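Local coordinates for Afp1 (Serratia entomophila, PDB 6RBN), which probably serves as the tail-tube subunit of the anti-feeding prophage, a contractile injection system, stacking in many copies inside its sheath, at residues 17-22 against 31-36; 78-83 against 137-142; 95-100 against 104-109. All coordinates share one frame; numbering follows the deposited sequence.

Contact 1: 17-22 against 31-36; sequences YRFIVT and TSASGL
The ring of Phe19 meets the 31-36 segment with its outer edge. Near the ring plane, at this edge, lie the carbonyl oxygen of Thr31 and the backbone nitrogen of Ser32. CZ is 3.2 Å from Thr31 O, and CE1 of the same ring is 3.6 Å from that oxygen. Val21 CG2, from the ring's own strand, also lies in the ring plane at the edge. The methyl of Ala33 comes in obliquely, with its CB 4.4 Å from Phe19 CE2. The CG of Phe19 sits between its backbone N and carbonyl carbon (chi1 62°), and this carries the ring out from strand 19-23 across to Thr31. The flat groups of Tyr17 and Arg18 lie away from this contact, and Arg18 NH1 forms a salt bridge with Glu101.

The two segments are not hydrogen-bonded to each other. The C-H edge of the ring is turned to the Thr31 oxygen, which may be mildly favourable. Each segment bonds to other strands instead. Strand 19-23 pairs with 26-27 and 92-99. Strand 32-34 pairs with 63-69, and Ser32 and Ala33 continue into an antiparallel ladder with a strand of a neighbouring subunit. Phe19 thus bridges two strands of one curled sheet that are not neighbours in it, while Ala33 also packs on Ile96 of strand 92-99.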
loop_
_atom_site.group_PDB
_atom_site.type_symbol
_atom_site.label_atom_id
_atom_site.label_comp_id
_atom_site.label_asym_id
_atom_site.label_seq_id
_atom_site.Cartn_x
_atom_site.Cartn_y
_atom_site.Cartn_z
ATOM N N TYR A 17 22.282 -31.664 3.639
ATOM C CA TYR A 17 21.824 -31.398 4.994
ATOM C C TYR A 17 21.557 -32.653 5.810
ATOM O O TYR A 17 21.145 -32.539 6.967
ATOM C CB TYR A 17 20.573 -30.508 4.970
ATOM C CG TYR A 17 19.358 -31.084 4.278
ATOM C CD1 TYR A 17 19.133 -30.855 2.930
ATOM C CD2 TYR A 17 18.417 -31.829 4.978
ATOM C CE1 TYR A 17 18.021 -31.367 2.299
ATOM C CE2 TYR A 17 17.311 -32.349 4.354
ATOM C CZ TYR A 17 17.120 -32.112 3.017
ATOM O OH TYR A 17 16.012 -32.626 2.394
ATOM N N ARG A 18 21.777 -33.837 5.256
ATOM C CA ARG A 18 21.531 -35.084 5.970
ATOM C C ARG A 18 22.814 -35.895 5.991
ATOM O O ARG A 18 23.247 -36.402 4.952
ATOM C CB ARG A 18 20.421 -35.884 5.311
ATOM C CG ARG A 18 20.003 -37.078 6.119
ATOM C CD ARG A 18 19.362 -36.555 7.361
ATOM N NE ARG A 18 18.097 -35.912 7.055
ATOM C CZ ARG A 18 17.588 -34.908 7.753
ATOM N NH1 ARG A 18 16.418 -34.386 7.421
ATOM N NH2 ARG A 18 18.284 -34.380 8.741
ATOM N N PHE A 19 23.409 -36.039 7.171
ATOM C CA PHE A 19 24.668 -36.748 7.287
ATOM C C PHE A 19 24.822 -37.272 8.702
ATOM O O PHE A 19 24.459 -36.605 9.670
ATOM C CB PHE A 19 25.859 -35.853 6.894
ATOM C CG PHE A 19 26.040 -34.641 7.766
ATOM C CD1 PHE A 19 25.359 -33.467 7.494
ATOM C CD2 PHE A 19 26.933 -34.657 8.825
ATOM C CE1 PHE A 19 25.531 -32.359 8.282
ATOM C CE2 PHE A 19 27.107 -33.550 9.613
ATOM C CZ PHE A 19 26.408 -32.401 9.340
ATOM N N ILE A 20 25.364 -38.478 8.816
ATOM C CA ILE A 20 25.720 -39.036 10.110
ATOM C C ILE A 20 27.235 -39.123 10.190
ATOM O O ILE A 20 27.921 -39.314 9.182
ATOM C CB ILE A 20 25.061 -40.410 10.363
ATOM C CG1 ILE A 20 25.446 -41.417 9.285
ATOM C CG2 ILE A 20 23.557 -40.268 10.431
ATOM C CD1 ILE A 20 25.019 -42.819 9.596
ATOM N N VAL A 21 27.761 -38.938 11.395
ATOM C CA VAL A 21 29.197 -38.930 11.635
ATOM C C VAL A 21 29.492 -40.015 12.655
ATOM O O VAL A 21 29.190 -39.860 13.844
ATOM C CB VAL A 21 29.698 -37.564 12.117
ATOM C CG1 VAL A 21 31.176 -37.628 12.433
ATOM C CG2 VAL A 21 29.439 -36.498 11.076
ATOM N N THR A 22 30.061 -41.122 12.194
ATOM C CA THR A 22 30.523 -42.186 13.077
ATOM C C THR A 22 31.964 -41.879 13.455
ATOM O O THR A 22 32.868 -41.987 12.622
ATOM C CB THR A 22 30.405 -43.547 12.402
ATOM O OG1 THR A 22 29.040 -43.785 12.043
ATOM C CG2 THR A 22 30.861 -44.635 13.344
ATOM N N THR A 31 26.872 -30.500 13.370
ATOM C CA THR A 31 26.172 -29.514 12.561
ATOM C C THR A 31 26.832 -29.336 11.201
ATOM O O THR A 31 26.152 -29.311 10.173
ATOM C CB THR A 31 26.128 -28.177 13.295
ATOM O OG1 THR A 31 25.536 -28.371 14.578
ATOM C CG2 THR A 31 25.299 -27.170 12.527
ATOM N N SER A 32 28.153 -29.209 11.186
ATOM C CA SER A 32 28.902 -28.996 9.962
ATOM C C SER A 32 30.016 -30.025 9.856
ATOM O O SER A 32 30.429 -30.627 10.847
ATOM C CB SER A 32 29.492 -27.586 9.900
ATOM O OG SER A 32 28.472 -26.607 9.884
ATOM N N ALA A 33 30.493 -30.209 8.629
ATOM C CA ALA A 33 31.608 -31.107 8.348
ATOM C C ALA A 33 32.220 -30.657 7.032
ATOM O O ALA A 33 31.583 -30.787 5.985
ATOM C CB ALA A 33 31.142 -32.551 8.270
ATOM N N SER A 34 33.436 -30.128 7.077
ATOM C CA SER A 34 34.078 -29.597 5.886
ATOM C C SER A 34 35.541 -30.008 5.847
ATOM O O SER A 34 36.116 -30.437 6.849
ATOM C CB SER A 34 33.963 -28.070 5.827
ATOM O OG SER A 34 34.683 -27.469 6.885
ATOM N N GLY A 35 36.134 -29.875 4.667
ATOM C CA GLY A 35 37.552 -30.104 4.498
ATOM C C GLY A 35 37.954 -31.516 4.161
ATOM O O GLY A 35 39.093 -31.901 4.440
ATOM N N LEU A 36 37.067 -32.305 3.566
ATOM C CA LEU A 36 37.365 -33.705 3.277
ATOM C C LEU A 36 37.859 -33.837 1.839
ATOM O O LEU A 36 37.311 -34.567 1.018
ATOM C CB LEU A 36 36.140 -34.576 3.538
ATOM C CG LEU A 36 35.827 -34.934 4.997
ATOM C CD1 LEU A 36 35.080 -33.844 5.745
ATOM C CD2 LEU A 36 35.079 -36.230 5.080
#

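Contact 2: 78-83 against 137-142; sequences YEWINA and ITLMAD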
loop_
_atom_site.group_PDB
_atom_site.type_symbol
_atom_site.label_atom_id
_atom_site.label_comp_id
_atom_site.label_asym_id
_atom_site.label_seq_id
_atom_site.Cartn_x
_atom_site.Cartn_y
_atom_site.Cartn_z
ATOM N N TYR A 78 35.996 -32.982 24.316
ATOM C CA TYR A 78 37.002 -32.428 25.212
ATOM C C TYR A 78 37.891 -33.507 25.810
ATOM O O TYR A 78 39.104 -33.311 25.909
ATOM C CB TYR A 78 36.340 -31.621 26.321
ATOM C CG TYR A 78 37.313 -31.107 27.348
ATOM C CD1 TYR A 78 38.196 -30.087 27.044
ATOM C CD2 TYR A 78 37.336 -31.636 28.630
ATOM C CE1 TYR A 78 39.085 -29.614 27.981
ATOM C CE2 TYR A 78 38.219 -31.170 29.573
ATOM C CZ TYR A 78 39.088 -30.159 29.242
ATOM O OH TYR A 78 39.968 -29.694 30.183
ATOM N N GLU A 79 37.331 -34.654 26.209
ATOM C CA GLU A 79 38.187 -35.689 26.784
ATOM C C GLU A 79 39.043 -36.400 25.749
ATOM O O GLU A 79 39.911 -37.188 26.132
ATOM C CB GLU A 79 37.397 -36.745 27.559
ATOM C CG GLU A 79 36.768 -36.250 28.842
ATOM C CD GLU A 79 35.289 -36.029 28.714
ATOM O OE1 GLU A 79 34.715 -36.499 27.710
ATOM O OE2 GLU A 79 34.701 -35.389 29.608
ATOM N N TRP A 80 38.823 -36.151 24.462
ATOM C CA TRP A 80 39.666 -36.702 23.416
ATOM C C TRP A 80 40.787 -35.755 23.016
ATOM O O TRP A 80 41.814 -36.211 22.505
ATOM C CB TRP A 80 38.788 -37.082 22.221
ATOM C CG TRP A 80 39.487 -37.687 21.057
ATOM C CD1 TRP A 80 40.443 -38.653 21.086
ATOM C CD2 TRP A 80 39.177 -37.473 19.680
ATOM N NE1 TRP A 80 40.807 -38.996 19.810
ATOM C CE2 TRP A 80 40.033 -38.293 18.927
ATOM C CE3 TRP A 80 38.275 -36.645 19.010
ATOM C CZ2 TRP A 80 40.014 -38.308 17.539
ATOM C CZ3 TRP A 80 38.260 -36.663 17.635
ATOM C CH2 TRP A 80 39.124 -37.487 16.913
ATOM N N ILE A 81 40.636 -34.457 23.276
ATOM C CA ILE A 81 41.719 -33.503 23.071
ATOM C C ILE A 81 42.460 -33.199 24.373
ATOM O O ILE A 81 43.568 -32.644 24.332
ATOM C CB ILE A 81 41.181 -32.208 22.415
ATOM C CG1 ILE A 81 42.291 -31.433 21.702
ATOM C CG2 ILE A 81 40.500 -31.324 23.439
ATOM C CD1 ILE A 81 41.801 -30.347 20.817
ATOM N N ASN A 82 41.905 -33.572 25.524
ATOM C CA ASN A 82 42.621 -33.373 26.777
ATOM C C ASN A 82 43.602 -34.498 27.064
ATOM O O ASN A 82 44.527 -34.306 27.857
ATOM C CB ASN A 82 41.639 -33.258 27.943
ATOM C CG ASN A 82 42.181 -32.433 29.099
ATOM O OD1 ASN A 82 41.445 -32.107 30.026
ATOM N ND2 ASN A 82 43.450 -32.055 29.033
ATOM N N ALA A 83 43.422 -35.658 26.445
ATOM C CA ALA A 83 44.250 -36.829 26.722
ATOM C C ALA A 83 45.427 -36.908 25.751
ATOM O O ALA A 83 45.622 -37.891 25.042
ATOM C CB ALA A 83 43.400 -38.092 26.669
ATOM N N ILE A 137 35.911 -28.270 16.222
ATOM C CA ILE A 137 37.116 -29.079 16.358
ATOM C C ILE A 137 37.726 -29.300 14.980
ATOM O O ILE A 137 37.008 -29.496 13.992
ATOM C CB ILE A 137 36.803 -30.408 17.088
ATOM C CG1 ILE A 137 38.064 -31.229 17.356
ATOM C CG2 ILE A 137 35.747 -31.240 16.374
ATOM C CD1 ILE A 137 37.854 -32.329 18.359
ATOM N N THR A 138 39.050 -29.204 14.897
ATOM C CA THR A 138 39.769 -29.517 13.675
ATOM C C THR A 138 40.587 -30.781 13.880
ATOM O O THR A 138 41.129 -31.022 14.959
ATOM C CB THR A 138 40.696 -28.394 13.226
ATOM O OG1 THR A 138 41.694 -28.170 14.224
ATOM C CG2 THR A 138 39.923 -27.120 13.001
ATOM N N LEU A 139 40.673 -31.577 12.826
ATOM C CA LEU A 139 41.282 -32.891 12.886
ATOM C C LEU A 139 42.384 -32.981 11.846
ATOM O O LEU A 139 42.297 -32.382 10.773
ATOM C CB LEU A 139 40.246 -33.981 12.635
ATOM C CG LEU A 139 39.059 -34.046 13.593
ATOM C CD1 LEU A 139 38.062 -35.043 13.076
ATOM C CD2 LEU A 139 39.493 -34.422 14.977
ATOM N N MET A 140 43.426 -33.731 12.178
ATOM C CA MET A 140 44.506 -34.039 11.255
ATOM C C MET A 140 44.417 -35.508 10.882
ATOM O O MET A 140 44.405 -36.374 11.760
ATOM C CB MET A 140 45.865 -33.731 11.878
ATOM C CG MET A 140 47.053 -34.014 10.975
ATOM S SD MET A 140 47.202 -32.904 9.570
ATOM C CE MET A 140 47.813 -31.439 10.394
ATOM N N ALA A 141 44.350 -35.788 9.587
ATOM C CA ALA A 141 44.232 -37.162 9.123
ATOM C C ALA A 141 45.315 -37.476 8.110
ATOM O O ALA A 141 46.230 -36.674 7.913
ATOM C CB ALA A 141 42.856 -37.402 8.520
ATOM N N ASP A 142 45.222 -38.628 7.454
ATOM C CA ASP A 142 46.246 -39.010 6.492
ATOM C C ASP A 142 45.688 -39.359 5.117
ATOM O O ASP A 142 46.374 -39.161 4.109
ATOM C CB ASP A 142 47.072 -40.163 7.052
ATOM C CG ASP A 142 46.220 -41.260 7.594
ATOM O OD1 ASP A 142 44.995 -41.060 7.635
ATOM O OD2 ASP A 142 46.767 -42.308 7.989
#
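A short, weakly bonded helix, 78-81, packs against strand 134-140 of the antiparallel sheet in this tail-tube fold, and Trp80 and Leu139 make the closest contact. The meeting is between the six-membered ring of the indole and a leucine methyl. Leu139 CD2 lies 3.6 Å from Trp80 CH2 and 3.7 Å from Trp80 CZ3. The two side chains cross at about a right angle. Ile137 adds a looser touch nearby, its CD1 4.4 Å from Trp80 CE3. Both methyls approach the indole obliquely.

The CG of Trp80 is anti to its backbone N (chi1 -179°), which throws the indole out from the helix to the strand. Leu139 starts off less directly. Its CG lies beside the backbone N (chi1 -59°), and its CD2 methyl, the branch not anti to CA, comes closer to the tryptophan than its CB does. The helix itself is one short turn. Asn82 N bonds to Tyr78 O at 2.8 Å, and the bond from Ile81 N to the same oxygen is weak.

The polar end of the indole is held elsewhere: Trp80 NE1 gives a hydrogen bond to Glu90 O. Lys92 makes a cation-pi contact with the indole, and Pro117 of strand 109-121 also packs on it. All three touching residues are buried, and across the segments they meet through carbon alone. The contact is therefore apolar packing with little directional preference. The rotation of the indole is probably set by its NE1 bond and its further neighbours more than by the two aliphatic side chains.

Contact 3: 95-100 against 104-109; sequences MISLTN and TEVLVS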
loop_
_atom_site.group_PDB
_atom_site.type_symbol
_atom_site.label_atom_id
_atom_site.label_comp_id
_atom_site.label_asym_id
_atom_site.label_seq_id
_atom_site.Cartn_x
_atom_site.Cartn_y
_atom_site.Cartn_z
ATOM N N MET A 95 33.741 -41.590 9.769
ATOM C CA MET A 95 32.909 -41.861 8.606
ATOM C C MET A 95 31.796 -40.830 8.553
ATOM O O MET A 95 31.036 -40.690 9.512
ATOM C CB MET A 95 32.296 -43.254 8.661
ATOM C CG MET A 95 31.588 -43.637 7.384
ATOM S SD MET A 95 30.662 -45.157 7.580
ATOM C CE MET A 95 32.002 -46.274 7.900
ATOM N N ILE A 96 31.692 -40.117 7.437
ATOM C CA ILE A 96 30.629 -39.144 7.224
ATOM C C ILE A 96 29.801 -39.639 6.048
ATOM O O ILE A 96 30.283 -39.669 4.911
ATOM C CB ILE A 96 31.174 -37.735 6.970
ATOM C CG1 ILE A 96 31.954 -37.254 8.189
ATOM C CG2 ILE A 96 30.047 -36.782 6.677
ATOM C CD1 ILE A 96 32.708 -35.981 7.963
ATOM N N SER A 97 28.558 -40.020 6.318
ATOM C CA SER A 97 27.711 -40.711 5.357
ATOM C C SER A 97 26.525 -39.836 4.985
ATOM O O SER A 97 25.752 -39.446 5.861
ATOM C CB SER A 97 27.196 -42.025 5.945
ATOM O OG SER A 97 28.251 -42.879 6.334
ATOM N N LEU A 98 26.365 -39.550 3.694
ATOM C CA LEU A 98 25.114 -38.968 3.218
ATOM C C LEU A 98 24.008 -40.003 3.344
ATOM O O LEU A 98 24.138 -41.126 2.850
ATOM C CB LEU A 98 25.242 -38.482 1.779
ATOM C CG LEU A 98 26.052 -37.204 1.590
ATOM C CD1 LEU A 98 26.199 -36.886 0.126
ATOM C CD2 LEU A 98 25.361 -36.074 2.302
ATOM N N THR A 99 22.924 -39.626 4.005
ATOM C CA THR A 99 21.999 -40.589 4.568
ATOM C C THR A 99 20.600 -40.324 4.017
ATOM O O THR A 99 20.299 -39.236 3.521
ATOM C CB THR A 99 22.039 -40.491 6.108
ATOM O OG1 THR A 99 23.403 -40.377 6.518
ATOM C CG2 THR A 99 21.519 -41.743 6.784
ATOM N N ASN A 100 19.757 -41.351 4.086
ATOM C CA ASN A 100 18.324 -41.261 3.854
ATOM C C ASN A 100 17.677 -40.359 4.915
ATOM O O ASN A 100 18.287 -40.016 5.933
ATOM C CB ASN A 100 17.734 -42.670 3.890
ATOM C CG ASN A 100 16.380 -42.764 3.249
ATOM O OD1 ASN A 100 15.830 -41.770 2.780
ATOM N ND2 ASN A 100 15.830 -43.971 3.217
ATOM N N THR A 104 17.956 -45.005 7.408
ATOM C CA THR A 104 18.062 -46.438 7.186
ATOM C C THR A 104 18.772 -46.788 5.888
ATOM O O THR A 104 18.802 -47.961 5.510
ATOM C CB THR A 104 16.673 -47.073 7.201
ATOM O OG1 THR A 104 15.895 -46.541 6.124
ATOM C CG2 THR A 104 15.972 -46.772 8.510
ATOM N N GLU A 105 19.320 -45.799 5.185
ATOM C CA GLU A 105 20.097 -46.030 3.973
ATOM C C GLU A 105 21.270 -45.067 3.960
ATOM O O GLU A 105 21.100 -43.881 4.248
ATOM C CB GLU A 105 19.261 -45.824 2.702
ATOM C CG GLU A 105 18.155 -46.833 2.464
ATOM C CD GLU A 105 18.680 -48.202 2.107
ATOM O OE1 GLU A 105 19.733 -48.275 1.440
ATOM O OE2 GLU A 105 18.042 -49.204 2.494
ATOM N N VAL A 106 22.450 -45.578 3.638
ATOM C CA VAL A 106 23.630 -44.761 3.384
ATOM C C VAL A 106 23.787 -44.623 1.881
ATOM O O VAL A 106 23.816 -45.625 1.159
ATOM C CB VAL A 106 24.883 -45.381 4.021
ATOM C CG1 VAL A 106 26.128 -44.675 3.546
ATOM C CG2 VAL A 106 24.790 -45.291 5.525
ATOM N N LEU A 107 23.880 -43.384 1.403
ATOM C CA LEU A 107 23.915 -43.134 -0.032
ATOM C C LEU A 107 25.350 -43.077 -0.552
ATOM O O LEU A 107 25.748 -43.888 -1.390
ATOM C CB LEU A 107 23.172 -41.833 -0.337
ATOM C CG LEU A 107 21.709 -41.822 0.101
ATOM C CD1 LEU A 107 21.109 -40.447 -0.086
ATOM C CD2 LEU A 107 20.915 -42.868 -0.652
ATOM N N VAL A 108 26.128 -42.111 -0.066
ATOM C CA VAL A 108 27.549 -41.966 -0.366
ATOM C C VAL A 108 28.232 -41.589 0.938
ATOM O O VAL A 108 27.787 -40.664 1.622
ATOM C CB VAL A 108 27.826 -40.891 -1.441
ATOM C CG1 VAL A 108 29.311 -40.649 -1.598
ATOM C CG2 VAL A 108 27.251 -41.277 -2.793
ATOM N N SER A 109 29.298 -42.298 1.297
ATOM C CA SER A 109 30.002 -41.991 2.530
ATOM C C SER A 109 31.461 -41.662 2.255
ATOM O O SER A 109 32.042 -42.078 1.253
ATOM C CB SER A 109 29.905 -43.145 3.530
ATOM O OG SER A 109 30.599 -44.278 3.078
#
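Asn100 lies alongside Glu105 across the hairpin of strand 92-99 with 106-107 and the start of 109-121, the two side chains pointing the same way. Its CB starts the contact, 3.7 Å from Glu105 CB and near Glu105 O. CG stands anti to the backbone N (chi1 -162°), and the amide runs on beside the glutamate. At the tip, ND2 is 3.8 Å from Glu105 CG and 3.9 Å from Thr104 OG1. OD1 turns to a hydrogen bond just beyond the segments. The amide and carboxylate planes are 59° apart.

The backbone does most of the joining. Asn100 N bonds to Glu105 O at 2.9 Å. Leu107 N gives a nearly straight bond to Leu98 O, and Leu98 N bonds to Val108 O. Leu98 thus faces two residues, as in a beta bulge, with Leu107 the extra one and a corner at Val108. Ser97, Thr99, Val106 and Ser109 share one face, where Ser97 CB meets Val106 CG1 at 3.7 Å.

These bonds satisfy main-chain groups in pairs; side chains add mainly van der Waals contact. Glu105 OE1 makes a weak hydrogen bond to Gln277 of the Afp2 chain, which the hairpin end borders.

In the fold
Contacts 1 and 3 are close, with centres about 10 Å apart. They touch through neighbouring strands 19-23 and 92-99, where Ile20 O with Ser97 N and Thr22 N with Met95 O are probable hydrogen bonds. Contact 2 stands apart: its centre is about 16 Å from that of contact 1 and 23 Å from that of contact 3, on the opposite side of the chain's centre from contact 3. Along the chain, contact 1 closes first. Contact 2 then opens at 78-83 and closes at 137-142, with the whole 95-109 hairpin in between. All three reach the same curled antiparallel sheet, and each borders other chains, as suits a subunit of a helical tube.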